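Local coordinates for transglutaminase-like domain-containing protein (Streptococcus suis, PDB 4XZ7) that has transglutaminase activity, probably modifying the glutamine side chains of proteins, and acts as an antiphagocytic virulence factor of the bacterium, at residues B[306-311]-B[335-340]; B[295-300]-B[353-358]; B[36-41]-B[82-87]. All blocks are in the same frame, centred on the assembly; numbering follows the deposited sequence.

Contact 1: residues B[306-311]-B[335-340]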
loop_
_atom_site.group_PDB
_atom_site.type_symbol
_atom_site.label_atom_id
_atom_site.label_comp_id
_atom_site.label_asym_id
_atom_site.label_seq_id
_atom_site.Cartn_x
_atom_site.Cartn_y
_atom_site.Cartn_z
ATOM N N TRP B 306 -19.093 34.985 8.662
ATOM C CA TRP B 306 -18.535 33.649 8.498
ATOM C C TRP B 306 -19.488 32.657 9.141
ATOM O O TRP B 306 -19.912 32.853 10.279
ATOM C CB TRP B 306 -17.145 33.555 9.126
ATOM C CG TRP B 306 -16.076 34.134 8.277
ATOM C CD1 TRP B 306 -15.544 35.392 8.354
ATOM C CD2 TRP B 306 -15.408 33.478 7.201
ATOM N NE1 TRP B 306 -14.574 35.558 7.379
ATOM C CE2 TRP B 306 -14.475 34.393 6.661
ATOM C CE3 TRP B 306 -15.510 32.203 6.634
ATOM C CZ2 TRP B 306 -13.651 34.068 5.593
ATOM C CZ3 TRP B 306 -14.696 31.883 5.573
ATOM C CH2 TRP B 306 -13.773 32.804 5.067
ATOM N N HIS B 307 -19.826 31.608 8.404
ATOM C CA HIS B 307 -20.763 30.589 8.863
ATOM C C HIS B 307 -20.154 29.195 8.867
ATOM O O HIS B 307 -19.340 28.859 7.992
ATOM C CB HIS B 307 -22.010 30.568 7.977
ATOM C CG HIS B 307 -22.691 31.893 7.861
ATOM N ND1 HIS B 307 -23.551 32.374 8.824
ATOM C CD2 HIS B 307 -22.620 32.847 6.906
ATOM C CE1 HIS B 307 -23.993 33.562 8.456
ATOM N NE2 HIS B 307 -23.441 33.873 7.297
ATOM N N THR B 308 -20.566 28.377 9.833
ATOM C CA THR B 308 -20.262 26.951 9.779
ATOM C C THR B 308 -21.348 26.218 8.992
ATOM O O THR B 308 -22.542 26.305 9.313
ATOM C CB THR B 308 -20.132 26.334 11.176
ATOM O OG1 THR B 308 -19.357 27.207 12.004
ATOM C CG2 THR B 308 -19.448 24.977 11.095
ATOM N N ILE B 309 -20.919 25.539 7.937
ATOM C CA ILE B 309 -21.776 24.725 7.094
ATOM C C ILE B 309 -21.370 23.252 7.169
ATOM O O ILE B 309 -20.263 22.882 6.745
ATOM C CB ILE B 309 -21.720 25.184 5.631
ATOM C CG1 ILE B 309 -22.046 26.672 5.538
ATOM C CG2 ILE B 309 -22.669 24.343 4.779
ATOM C CD1 ILE B 309 -23.492 27.000 5.927
ATOM N N ASP B 310 -22.257 22.443 7.761
ATOM C CA ASP B 310 -22.105 20.987 7.864
ATOM C C ASP B 310 -22.814 20.312 6.691
ATOM O O ASP B 310 -24.047 20.279 6.648
ATOM C CB ASP B 310 -22.695 20.470 9.180
ATOM C CG ASP B 310 -22.235 19.058 9.524
ATOM O OD1 ASP B 310 -22.325 18.705 10.714
ATOM O OD2 ASP B 310 -21.775 18.303 8.630
ATOM N N GLY B 311 -22.047 19.791 5.742
ATOM C CA GLY B 311 -22.612 19.213 4.539
ATOM C C GLY B 311 -23.059 17.781 4.749
ATOM O O GLY B 311 -23.566 17.132 3.831
ATOM N N GLY B 335 -28.602 23.621 8.612
ATOM C CA GLY B 335 -27.974 23.696 9.923
ATOM C C GLY B 335 -26.927 24.786 10.099
ATOM O O GLY B 335 -26.040 24.657 10.941
ATOM N N GLU B 336 -27.037 25.852 9.307
ATOM C CA GLU B 336 -26.140 27.003 9.381
ATOM C C GLU B 336 -25.821 27.407 10.823
ATOM O O GLU B 336 -26.731 27.648 11.629
ATOM C CB GLU B 336 -26.760 28.185 8.617
ATOM C CG GLU B 336 -26.148 29.552 8.904
ATOM C CD GLU B 336 -26.752 30.672 8.043
ATOM O OE1 GLU B 336 -27.118 30.424 6.869
ATOM O OE2 GLU B 336 -26.851 31.808 8.540
ATOM N N ASP B 337 -24.527 27.431 11.139
ATOM C CA ASP B 337 -24.010 27.955 12.402
ATOM C C ASP B 337 -24.529 27.251 13.632
ATOM O O ASP B 337 -24.845 27.897 14.630
ATOM C CB ASP B 337 -24.331 29.442 12.525
ATOM C CG ASP B 337 -23.533 30.272 11.571
ATOM O OD1 ASP B 337 -22.392 29.865 11.282
ATOM O OD2 ASP B 337 -24.032 31.319 11.115
ATOM N N SER B 338 -24.611 25.932 13.574
ATOM C CA SER B 338 -25.116 25.182 14.708
ATOM C C SER B 338 -23.978 24.741 15.630
ATOM O O SER B 338 -24.211 24.093 16.657
ATOM C CB SER B 338 -25.906 23.970 14.231
ATOM O OG SER B 338 -25.043 23.012 13.664
ATOM N N TYR B 339 -22.749 25.091 15.255
ATOM C CA TYR B 339 -21.573 24.753 16.055
ATOM C C TYR B 339 -21.096 25.905 16.927
ATOM O O TYR B 339 -21.164 27.066 16.530
ATOM C CB TYR B 339 -20.422 24.314 15.147
ATOM C CG TYR B 339 -20.585 22.916 14.630
ATOM C CD1 TYR B 339 -20.003 21.834 15.291
ATOM C CD2 TYR B 339 -21.339 22.666 13.488
ATOM C CE1 TYR B 339 -20.167 20.550 14.819
ATOM C CE2 TYR B 339 -21.510 21.385 13.008
ATOM C CZ TYR B 339 -20.926 20.332 13.669
ATOM O OH TYR B 339 -21.093 19.055 13.173
ATOM N N ASP B 340 -20.592 25.579 18.112
ATOM C CA ASP B 340 -19.808 26.543 18.869
ATOM C C ASP B 340 -18.457 26.654 18.189
ATOM O O ASP B 340 -18.018 25.722 17.522
ATOM C CB ASP B 340 -19.647 26.117 20.327
ATOM C CG ASP B 340 -20.931 26.231 21.106
ATOM O OD1 ASP B 340 -21.746 27.110 20.768
ATOM O OD2 ASP B 340 -21.124 25.442 22.051
HETATM O O HOH W 1 -21.065 27.933 14.006
#

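Contact 2: residues B[295-300]-B[353-358]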
loop_
_atom_site.group_PDB
_atom_site.type_symbol
_atom_site.label_atom_id
_atom_site.label_comp_id
_atom_site.label_asym_id
_atom_site.label_seq_id
_atom_site.Cartn_x
_atom_site.Cartn_y
_atom_site.Cartn_z
ATOM N N HIS B 295 -15.264 15.538 13.796
ATOM C CA HIS B 295 -16.032 15.855 12.612
ATOM C C HIS B 295 -15.359 16.981 11.839
ATOM O O HIS B 295 -14.407 17.616 12.327
ATOM C CB HIS B 295 -17.471 16.229 13.005
ATOM C CG HIS B 295 -18.437 16.235 11.858
ATOM N ND1 HIS B 295 -18.732 15.101 11.126
ATOM C CD2 HIS B 295 -19.179 17.234 11.321
ATOM C CE1 HIS B 295 -19.619 15.405 10.191
ATOM N NE2 HIS B 295 -19.900 16.691 10.284
ATOM N N ALA B 296 -15.854 17.226 10.630
ATOM C CA ALA B 296 -15.320 18.287 9.776
ATOM C C ALA B 296 -16.432 18.995 9.028
ATOM O O ALA B 296 -17.432 18.376 8.652
ATOM C CB ALA B 296 -14.309 17.728 8.798
ATOM N N THR B 297 -16.264 20.300 8.833
ATOM C CA THR B 297 -17.270 21.125 8.174
ATOM C C THR B 297 -16.561 22.187 7.332
ATOM O O THR B 297 -15.341 22.316 7.417
ATOM C CB THR B 297 -18.203 21.838 9.199
ATOM O OG1 THR B 297 -17.416 22.679 10.055
ATOM C CG2 THR B 297 -18.976 20.832 10.058
ATOM N N ALA B 298 -17.306 22.957 6.539
ATOM C CA ALA B 298 -16.703 24.127 5.906
ATOM C C ALA B 298 -17.082 25.386 6.667
ATOM O O ALA B 298 -18.142 25.452 7.288
ATOM C CB ALA B 298 -17.125 24.258 4.461
ATOM N N ARG B 299 -16.192 26.369 6.630
ATOM C CA ARG B 299 -16.519 27.729 7.012
ATOM C C ARG B 299 -16.607 28.519 5.734
ATOM O O ARG B 299 -15.715 28.406 4.886
ATOM C CB ARG B 299 -15.473 28.305 7.932
ATOM C CG ARG B 299 -15.599 27.809 9.346
ATOM C CD ARG B 299 -15.669 28.985 10.283
ATOM N NE ARG B 299 -16.958 29.076 10.931
ATOM C CZ ARG B 299 -17.401 30.142 11.581
ATOM N NH1 ARG B 299 -18.596 30.096 12.132
ATOM N NH2 ARG B 299 -16.663 31.245 11.674
ATOM N N VAL B 300 -17.703 29.263 5.575
ATOM C CA VAL B 300 -17.996 29.994 4.343
ATOM C C VAL B 300 -18.400 31.417 4.670
ATOM O O VAL B 300 -19.133 31.646 5.628
ATOM C CB VAL B 300 -19.144 29.355 3.533
ATOM C CG1 VAL B 300 -19.030 29.728 2.062
ATOM C CG2 VAL B 300 -19.141 27.856 3.687
ATOM N N ASN B 353 -19.727 19.543 19.868
ATOM C CA ASN B 353 -20.330 20.642 19.117
ATOM C C ASN B 353 -19.462 21.894 19.028
ATOM O O ASN B 353 -19.946 23.009 19.244
ATOM C CB ASN B 353 -21.694 21.009 19.709
ATOM C CG ASN B 353 -22.582 21.734 18.712
ATOM O OD1 ASN B 353 -22.493 21.511 17.507
ATOM N ND2 ASN B 353 -23.423 22.622 19.210
ATOM N N TYR B 354 -18.187 21.709 18.695
ATOM C CA TYR B 354 -17.337 22.828 18.312
ATOM C C TYR B 354 -16.625 22.548 16.995
ATOM O O TYR B 354 -16.384 21.402 16.637
ATOM C CB TYR B 354 -16.298 23.149 19.396
ATOM C CG TYR B 354 -15.280 22.058 19.614
ATOM C CD1 TYR B 354 -14.073 22.047 18.916
ATOM C CD2 TYR B 354 -15.529 21.022 20.506
ATOM C CE1 TYR B 354 -13.133 21.026 19.111
ATOM C CE2 TYR B 354 -14.601 20.006 20.709
ATOM C CZ TYR B 354 -13.407 20.018 20.011
ATOM O OH TYR B 354 -12.494 19.009 20.216
ATOM N N MET B 355 -16.307 23.624 16.287
ATOM C CA MET B 355 -15.377 23.612 15.168
ATOM C C MET B 355 -14.222 24.536 15.526
ATOM O O MET B 355 -14.442 25.632 16.052
ATOM C CB MET B 355 -16.056 24.064 13.866
ATOM C CG MET B 355 -16.957 22.984 13.272
ATOM S SD MET B 355 -15.956 21.581 12.741
ATOM C CE MET B 355 -16.994 20.176 13.125
ATOM N N ILE B 356 -13.000 24.087 15.264
ATOM C CA ILE B 356 -11.811 24.884 15.542
ATOM C C ILE B 356 -11.528 25.837 14.382
ATOM O O ILE B 356 -11.045 25.429 13.336
ATOM C CB ILE B 356 -10.581 23.976 15.807
ATOM C CG1 ILE B 356 -10.870 23.062 17.002
ATOM C CG2 ILE B 356 -9.331 24.825 16.036
ATOM C CD1 ILE B 356 -9.753 22.093 17.367
ATOM N N ILE B 357 -11.840 27.113 14.568
ATOM C CA ILE B 357 -11.710 28.075 13.479
ATOM C C ILE B 357 -10.477 28.958 13.665
ATOM O O ILE B 357 -9.876 28.976 14.736
ATOM C CB ILE B 357 -12.962 28.959 13.362
ATOM C CG1 ILE B 357 -12.958 30.049 14.435
ATOM C CG2 ILE B 357 -14.238 28.118 13.494
ATOM C CD1 ILE B 357 -14.021 31.117 14.214
ATOM N N ASP B 358 -10.104 29.684 12.622
ATOM C CA ASP B 358 -8.978 30.614 12.695
ATOM C C ASP B 358 -9.433 32.014 12.252
ATOM O O ASP B 358 -9.526 32.316 11.055
ATOM C CB ASP B 358 -7.806 30.098 11.844
ATOM C CG ASP B 358 -6.652 31.114 11.715
ATOM O OD1 ASP B 358 -6.572 32.091 12.500
ATOM O OD2 ASP B 358 -5.811 30.916 10.812
#

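Contact 3: residues B[36-41]-B[82-87]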
loop_
_atom_site.group_PDB
_atom_site.type_symbol
_atom_site.label_atom_id
_atom_site.label_comp_id
_atom_site.label_asym_id
_atom_site.label_seq_id
_atom_site.Cartn_x
_atom_site.Cartn_y
_atom_site.Cartn_z
ATOM N N PHE B 36 -7.693 -9.482 -34.274
ATOM C CA PHE B 36 -7.005 -10.688 -33.833
ATOM C C PHE B 36 -7.474 -11.067 -32.436
ATOM O O PHE B 36 -7.687 -10.180 -31.608
ATOM C CB PHE B 36 -5.486 -10.468 -33.815
ATOM C CG PHE B 36 -4.879 -10.119 -35.161
ATOM C CD1 PHE B 36 -4.360 -11.111 -35.977
ATOM C CD2 PHE B 36 -4.785 -8.796 -35.584
ATOM C CE1 PHE B 36 -3.777 -10.797 -37.211
ATOM C CE2 PHE B 36 -4.203 -8.466 -36.812
ATOM C CZ PHE B 36 -3.706 -9.470 -37.631
ATOM N N HIS B 37 -7.630 -12.357 -32.136
ATOM C CA HIS B 37 -7.767 -12.708 -30.725
ATOM C C HIS B 37 -6.365 -12.809 -30.165
ATOM O O HIS B 37 -5.411 -13.016 -30.918
ATOM C CB HIS B 37 -8.540 -14.017 -30.496
ATOM C CG HIS B 37 -9.974 -13.936 -30.894
ATOM N ND1 HIS B 37 -10.659 -12.737 -30.953
ATOM C CD2 HIS B 37 -10.851 -14.888 -31.296
ATOM C CE1 HIS B 37 -11.894 -12.958 -31.360
ATOM N NE2 HIS B 37 -12.037 -14.256 -31.585
ATOM N N VAL B 38 -6.225 -12.656 -28.856
ATOM C CA VAL B 38 -4.901 -12.730 -28.256
ATOM C C VAL B 38 -4.905 -13.605 -27.016
ATOM O O VAL B 38 -5.677 -13.370 -26.087
ATOM C CB VAL B 38 -4.357 -11.341 -27.874
ATOM C CG1 VAL B 38 -2.959 -11.487 -27.271
ATOM C CG2 VAL B 38 -4.347 -10.414 -29.107
ATOM N N LEU B 39 -4.040 -14.618 -27.025
ATOM C CA LEU B 39 -3.865 -15.524 -25.899
ATOM C C LEU B 39 -2.580 -15.191 -25.190
ATOM O O LEU B 39 -1.562 -14.970 -25.825
ATOM C CB LEU B 39 -3.828 -16.981 -26.355
ATOM C CG LEU B 39 -5.089 -17.476 -27.066
ATOM C CD1 LEU B 39 -4.880 -18.878 -27.635
ATOM C CD2 LEU B 39 -6.272 -17.442 -26.107
ATOM N N LYS B 40 -2.628 -15.160 -23.867
ATOM C CA LYS B 40 -1.426 -14.973 -23.078
ATOM C C LYS B 40 -1.112 -16.280 -22.375
ATOM O O LYS B 40 -1.966 -16.847 -21.686
ATOM C CB LYS B 40 -1.600 -13.845 -22.058
ATOM C CG LYS B 40 -0.362 -13.608 -21.209
ATOM C CD LYS B 40 -0.465 -12.325 -20.367
ATOM C CE LYS B 40 0.832 -12.098 -19.571
ATOM N NZ LYS B 40 0.837 -10.855 -18.746
ATOM N N LEU B 41 0.112 -16.753 -22.536
ATOM C CA LEU B 41 0.487 -18.045 -21.979
ATOM C C LEU B 41 0.421 -17.997 -20.469
ATOM O O LEU B 41 1.033 -17.132 -19.841
ATOM C CB LEU B 41 1.879 -18.447 -22.434
ATOM C CG LEU B 41 2.072 -18.759 -23.911
ATOM C CD1 LEU B 41 3.451 -19.390 -24.137
ATOM C CD2 LEU B 41 0.948 -19.685 -24.404
ATOM N N ILE B 82 -3.160 -14.591 -31.762
ATOM C CA ILE B 82 -1.773 -14.256 -31.492
ATOM C C ILE B 82 -1.404 -14.736 -30.096
ATOM O O ILE B 82 -2.178 -14.564 -29.166
ATOM C CB ILE B 82 -1.536 -12.743 -31.631
ATOM C CG1 ILE B 82 -1.759 -12.341 -33.094
ATOM C CG2 ILE B 82 -0.123 -12.376 -31.139
ATOM C CD1 ILE B 82 -1.849 -10.852 -33.334
ATOM N N LEU B 83 -0.247 -15.377 -29.959
ATOM C CA LEU B 83 0.221 -15.844 -28.660
ATOM C C LEU B 83 1.238 -14.881 -28.089
ATOM O O LEU B 83 2.216 -14.558 -28.755
ATOM C CB LEU B 83 0.864 -17.227 -28.772
ATOM C CG LEU B 83 0.042 -18.518 -28.734
ATOM C CD1 LEU B 83 -1.331 -18.334 -29.290
ATOM C CD2 LEU B 83 0.790 -19.568 -29.539
ATOM N N VAL B 84 1.038 -14.451 -26.848
ATOM C CA VAL B 84 2.023 -13.606 -26.184
ATOM C C VAL B 84 2.380 -14.170 -24.816
ATOM O O VAL B 84 1.699 -15.053 -24.313
ATOM C CB VAL B 84 1.499 -12.174 -25.996
ATOM C CG1 VAL B 84 1.133 -11.581 -27.317
ATOM C CG2 VAL B 84 0.277 -12.191 -25.054
ATOM N N MET B 85 3.430 -13.641 -24.194
ATOM C CA MET B 85 3.745 -14.037 -22.825
ATOM C C MET B 85 4.472 -12.902 -22.123
ATOM O O MET B 85 5.088 -12.071 -22.789
ATOM C CB MET B 85 4.582 -15.317 -22.805
ATOM C CG MET B 85 5.999 -15.142 -23.263
ATOM S SD MET B 85 7.009 -16.635 -23.185
ATOM C CE MET B 85 8.546 -15.933 -23.742
ATOM N N ASN B 86 4.368 -12.859 -20.792
ATOM C CA ASN B 86 5.052 -11.846 -19.984
ATOM C C ASN B 86 6.526 -11.772 -20.327
ATOM O O ASN B 86 7.185 -12.803 -20.495
ATOM C CB ASN B 86 4.876 -12.131 -18.490
ATOM C CG ASN B 86 3.774 -11.291 -17.864
ATOM O OD1 ASN B 86 3.625 -10.109 -18.183
ATOM N ND2 ASN B 86 2.986 -11.901 -16.975
ATOM N N LYS B 87 7.038 -10.549 -20.461
ATOM C CA LYS B 87 8.421 -10.331 -20.882
ATOM C C LYS B 87 9.482 -11.080 -20.048
ATOM O O LYS B 87 10.520 -11.476 -20.584
ATOM C CB LYS B 87 8.734 -8.825 -20.890
ATOM C CG LYS B 87 8.113 -8.050 -22.073
ATOM C CD LYS B 87 8.602 -6.589 -22.116
ATOM C CE LYS B 87 8.226 -5.871 -23.418
ATOM N NZ LYS B 87 9.287 -5.938 -24.458
HETATM O O HOH W 2 2.856 -14.953 -19.698
#

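Contact 1: residues B[306-311]-B[335-340]
His307 and Asp337 form a His-carboxylate hydrogen bond between strand 305-309 and the loop before strand 340-343. His307 CB lies 3.4 Å from Asp337 OD1. His307 CG sits beside the backbone N (chi1 -55°) and lies 3.6 Å from Asp337 OD2. His307 ND1 then donates to Asp337 OD2 at 2.6 Å. The bond is nearly straight (170°), in the plane of the ring, and on the syn side of the carboxylate though somewhat out of its plane. His307 CE1 lies 3.4 Å from Glu336 OE2, whose carboxylate is inclined 50° to the ring. NE2, at the tip, bonds to Tyr302 O, and the Tyr302 ring stacks on the imidazole. Glu336 OE1 turns to Arg214 and Tyr302.

The other oxygen of Asp337, OD1, takes the backbone N of Thr308 at 2.8 Å. Asp337 N returns a bond to Thr308 O at 2.9 Å. The type II turn Gly335-Ser338 is thus held to the strand. Further on, Tyr339 OH donates to Asp310 OD1 at 2.8 Å from above the carboxylate plane. Asp310 OD2 bonds to His295 NE2, so Tyr339 is a second-shell partner of what is probably the His-Asp pair of the transglutaminase family. A water joins Thr308 OG1, also bonded to Arg299, to Tyr339 O. With a carboxylate at ND1 and a carbonyl at NE2, the His307 ring is probably protonated on both nitrogens.

Contact 2: residues B[295-300]-B[353-358]
Thr297 OG1 meets the sulphur of Met355 tip to tip, with OG1 and SD 3.2 Å apart, and this buried hydroxyl has no hydrogen-bond partner in the model. It points at the thioether because chi1 of 60° sets OG1 between the backbone N and the carbonyl carbon. Met355 CG is almost as close to the same oxygen.

The Met355 chain bends to reach across. Chi2 of -66° turns SD toward Thr297. The methyl CE of Met355 ends 3.7 Å from Thr297 CG2. Met355 CE is equally near the backbone, 3.7 Å from His295 O. CE also lies near the plane of the His295 imidazole, at its edge, 4.0 Å from His295 CB. The ring's NE2 is held elsewhere, by Asp310.

The second meeting point is Arg299 with Ile357. Ile357 CG2 lies over one face of the guanidinium and is 3.6 Å from Arg299 CD. Ile357 CD1 reaches Arg299 NH2 at 3.7 Å. The buried guanidinium has its polar partners outside this pair: Thr308 OG1 at NH1 and the carboxylate of Glu362 at NH2. The aliphatic face contact and these bonds together hold the group in place.

The two strands are not neighbours in their sheet. Strand 282-288 runs between them and pairs with both, and their axes here are 8.1 Å apart at an angle of 58°. Side chains therefore meet over one face of the sheet, above strand 282-288. Thr308 and Tyr339 also touch Met355 there. Helix 264-277 covers Ala296, whose CB points away from strand 354-357, and also touches Val300. His295 touches Cys264 at the start of that helix, consistent with the Cys-His-Asp triad of the transglutaminase-like fold. Asp358 N-caps helix 359-365, which carries Glu362.

Contact 3: residues B[36-41]-B[82-87]
Phe36 and Ile82 pack closely where strand 36-40 begins beside the middle of strand 79-86. The Ile82 CD1 methyl approaches the ring obliquely, 3.6 Å from Phe36 CG. Next on the same face, the Val38 and Val84 side chains cross at about a right angle, Val38 CG1 4.0 Å from Val84 CG2. Lys40 CB packs on the same methyl, 3.9 Å from Val84 CG2. On the other face, Leu39 and Leu83 lie side by side, their CD1 atoms 4.0 Å apart. The backbones are joined by regular bonds: Ile82 N to His37 O, Leu39 N to Ile82 O, Val84 N to Leu39 O, and Leu41 N to Val84 O.

This is a parallel pair within the mixed sheet of the N-terminal part of the chain. The connection between the strands includes helix 53-59, whose Leu56 touches Phe36, Val38 and Ile82. Strand 157-167 meets Leu41 and Leu83.

The far end is looser. Lys40 is partly exposed, and its extended chain carries NZ to a weak bond with Asn86 OD1 at 2.9 Å. Past the last direct backbone bond, Leu41 N to Val84 O, a water donates to Leu41 O and accepts from Asn86 N.

From the N terminus, contact 3 closes first, when strand 79-86 comes back beside strand 36-40. It completes its loop before the other two begin and belongs to the N-terminal sheet. Its centre is about 56 Å from that of contact 2 and about 58 Å from that of contact 1, on the opposite side of the chain's centre. Contact 2 opens at 295-300. Contact 1 opens at 306-311, closes at 335-340, and so nests inside the loop that contact 2 closes at 353-358. These two touch: strands 294-302 and 305-309 are neighbours in one sheet. Together they tie its 305-309 edge, the long 310-339 loop and strand 354-357 into the transglutaminase-like part.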